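Local coordinates for surface glycoprotein (Trypanosoma brucei, PDB 5KLH), which is a procyclic-stage membrane protein of unknown biochemical role that probably acts as a sensor at the parasite surface through its bilobed ectodomain, at residues S156-V161 / V198-Y203. Sequence-based numbering, arbitrary orientation.
Sequences SKLYLV and VQVQLY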
loop_
_atom_site.group_PDB
_atom_site.type_symbol
_atom_site.label_atom_id
_atom_site.label_comp_id
_atom_site.label_asym_id
_atom_site.label_seq_id
_atom_site.Cartn_x
_atom_site.Cartn_y
_atom_site.Cartn_z
ATOM N N SER A 156 7.041 2.811 -8.797
ATOM C CA SER A 156 6.413 3.137 -10.071
ATOM C C SER A 156 5.166 3.989 -9.868
ATOM O O SER A 156 4.867 4.867 -10.672
ATOM C CB SER A 156 6.053 1.865 -10.816
ATOM O OG SER A 156 5.409 2.176 -12.036
ATOM N N LYS A 157 4.430 3.687 -8.804
ATOM C CA LYS A 157 3.190 4.388 -8.492
ATOM C C LYS A 157 3.194 4.684 -7.000
ATOM O O LYS A 157 3.283 3.769 -6.193
ATOM C CB LYS A 157 1.973 3.543 -8.898
ATOM C CG LYS A 157 0.664 4.311 -8.904
ATOM C CD LYS A 157 -0.450 3.545 -9.631
ATOM C CE LYS A 157 -0.019 3.095 -11.025
ATOM N NZ LYS A 157 -1.088 2.317 -11.724
ATOM N N LEU A 158 3.110 5.967 -6.644
ATOM C CA LEU A 158 3.125 6.377 -5.258
ATOM C C LEU A 158 1.725 6.836 -4.883
ATOM O O LEU A 158 1.185 7.715 -5.544
ATOM C CB LEU A 158 4.141 7.502 -5.055
ATOM C CG LEU A 158 4.224 8.078 -3.640
ATOM C CD1 LEU A 158 4.896 7.091 -2.727
ATOM C CD2 LEU A 158 4.974 9.396 -3.657
ATOM N N TYR A 159 1.127 6.207 -3.873
ATOM C CA TYR A 159 -0.226 6.554 -3.420
ATOM C C TYR A 159 -0.184 7.369 -2.147
ATOM O O TYR A 159 0.380 6.913 -1.150
ATOM C CB TYR A 159 -1.050 5.292 -3.156
ATOM C CG TYR A 159 -1.203 4.359 -4.327
ATOM C CD1 TYR A 159 -0.165 3.509 -4.707
ATOM C CD2 TYR A 159 -2.397 4.288 -5.022
ATOM C CE1 TYR A 159 -0.317 2.634 -5.770
ATOM C CE2 TYR A 159 -2.556 3.412 -6.082
ATOM C CZ TYR A 159 -1.509 2.589 -6.443
ATOM O OH TYR A 159 -1.662 1.710 -7.488
ATOM N N LEU A 160 -0.800 8.550 -2.153
ATOM C CA LEU A 160 -0.795 9.416 -0.983
ATOM C C LEU A 160 -2.223 9.648 -0.537
ATOM O O LEU A 160 -3.139 9.536 -1.351
ATOM C CB LEU A 160 -0.106 10.750 -1.297
ATOM C CG LEU A 160 1.316 10.639 -1.843
ATOM C CD1 LEU A 160 1.869 12.002 -2.271
ATOM C CD2 LEU A 160 2.215 10.036 -0.785
ATOM N N VAL A 161 -2.414 9.949 0.747
ATOM C CA VAL A 161 -3.762 10.150 1.280
ATOM C C VAL A 161 -3.874 11.426 2.101
ATOM O O VAL A 161 -3.022 11.722 2.954
ATOM C CB VAL A 161 -4.201 8.929 2.141
ATOM C CG1 VAL A 161 -5.648 9.051 2.580
ATOM C CG2 VAL A 161 -4.025 7.634 1.367
ATOM N N VAL A 198 7.555 8.385 -11.973
ATOM C CA VAL A 198 6.652 7.804 -10.994
ATOM C C VAL A 198 5.292 8.481 -11.054
ATOM O O VAL A 198 5.220 9.706 -10.988
ATOM C CB VAL A 198 7.225 7.943 -9.547
ATOM C CG1 VAL A 198 6.193 7.547 -8.524
ATOM C CG2 VAL A 198 8.481 7.093 -9.410
ATOM N N GLN A 199 4.224 7.694 -11.190
ATOM C CA GLN A 199 2.873 8.237 -11.105
ATOM C C GLN A 199 2.481 8.460 -9.652
ATOM O O GLN A 199 2.524 7.527 -8.852
ATOM C CB GLN A 199 1.861 7.297 -11.772
ATOM C CG GLN A 199 2.056 7.137 -13.274
ATOM C CD GLN A 199 0.997 6.254 -13.911
ATOM O OE1 GLN A 199 1.314 5.256 -14.560
ATOM N NE2 GLN A 199 -0.269 6.626 -13.738
ATOM N N VAL A 200 2.081 9.686 -9.326
ATOM C CA VAL A 200 1.674 10.034 -7.974
ATOM C C VAL A 200 0.172 10.245 -7.965
ATOM O O VAL A 200 -0.346 11.002 -8.794
ATOM C CB VAL A 200 2.372 11.302 -7.476
ATOM C CG1 VAL A 200 1.946 11.592 -6.039
ATOM C CG2 VAL A 200 3.877 11.144 -7.576
ATOM N N GLN A 201 -0.525 9.546 -7.067
ATOM C CA GLN A 201 -1.969 9.698 -6.917
ATOM C C GLN A 201 -2.337 10.087 -5.492
ATOM O O GLN A 201 -1.943 9.412 -4.528
ATOM C CB GLN A 201 -2.697 8.394 -7.306
ATOM C CG GLN A 201 -2.400 7.942 -8.737
ATOM C CD GLN A 201 -3.112 6.657 -9.132
ATOM O OE1 GLN A 201 -3.923 6.122 -8.379
ATOM N NE2 GLN A 201 -2.811 6.159 -10.331
ATOM N N LEU A 202 -3.105 11.165 -5.354
ATOM C CA LEU A 202 -3.543 11.610 -4.030
ATOM C C LEU A 202 -5.042 11.356 -3.871
ATOM O O LEU A 202 -5.855 11.867 -4.649
ATOM C CB LEU A 202 -3.211 13.098 -3.814
ATOM C CG LEU A 202 -3.723 13.733 -2.520
ATOM C CD1 LEU A 202 -2.955 13.208 -1.317
ATOM C CD2 LEU A 202 -3.665 15.258 -2.570
ATOM N N TYR A 203 -5.383 10.522 -2.888
ATOM C CA TYR A 203 -6.763 10.198 -2.523
ATOM C C TYR A 203 -7.190 10.924 -1.270
ATOM O O TYR A 203 -6.345 11.345 -0.453
ATOM C CB TYR A 203 -6.925 8.693 -2.275
ATOM C CG TYR A 203 -6.821 7.868 -3.524
ATOM C CD1 TYR A 203 -5.586 7.506 -4.026
ATOM C CD2 TYR A 203 -7.964 7.457 -4.205
ATOM C CE1 TYR A 203 -5.486 6.752 -5.201
ATOM C CE2 TYR A 203 -7.876 6.710 -5.365
ATOM C CZ TYR A 203 -6.632 6.364 -5.859
ATOM O OH TYR A 203 -6.526 5.619 -7.022
#
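Q201 O takes the amide hydrogen of L160 (N to O 2.8 Å), and the CA-H of Y159 also points at this oxygen. From the same edge, Q201 N donates to L158 O over 2.9 Å, so Q201 is bonded to L158 and L160, the residues flanking its partner Y159. These bonds belong to a run of five in which S156, L158 and L160 alternate with Q199, Q201 and Y203. With the segments running 19° apart in the same sense, the ladder is parallel and in one-to-one register; at its start S156 and K157 form a classic bulge opposite G189.

One face carries K157, Y159, Q201 and Y203. Q201, extended beyond CG, brings OE1 beside the Y159 ring, 3.8 Å from CE2, with amide and ring planes 67° apart. Y203 OH donates to that OE1 over 3.0 Å, which supports placing OE1, not NE2, at the tyrosines; NE2 lies beside the K157 methylenes, 3.6 Å from CD. Y203 CE1 reaches the edge of the Y159 ring, while F209 of helix 208-215 stacks on Y203.

The other face is aliphatic. L160 has CG beside its backbone N (chi1 -55°), and its CD1 meets V200 CG1 at 3.8 Å; V75 and V77 of strand 72-79 pack against this layer. In this buried pairing of strands 145-164 and 197-204, the Y203 bond satisfies OE1 and should limit rotation of the Q201 amide.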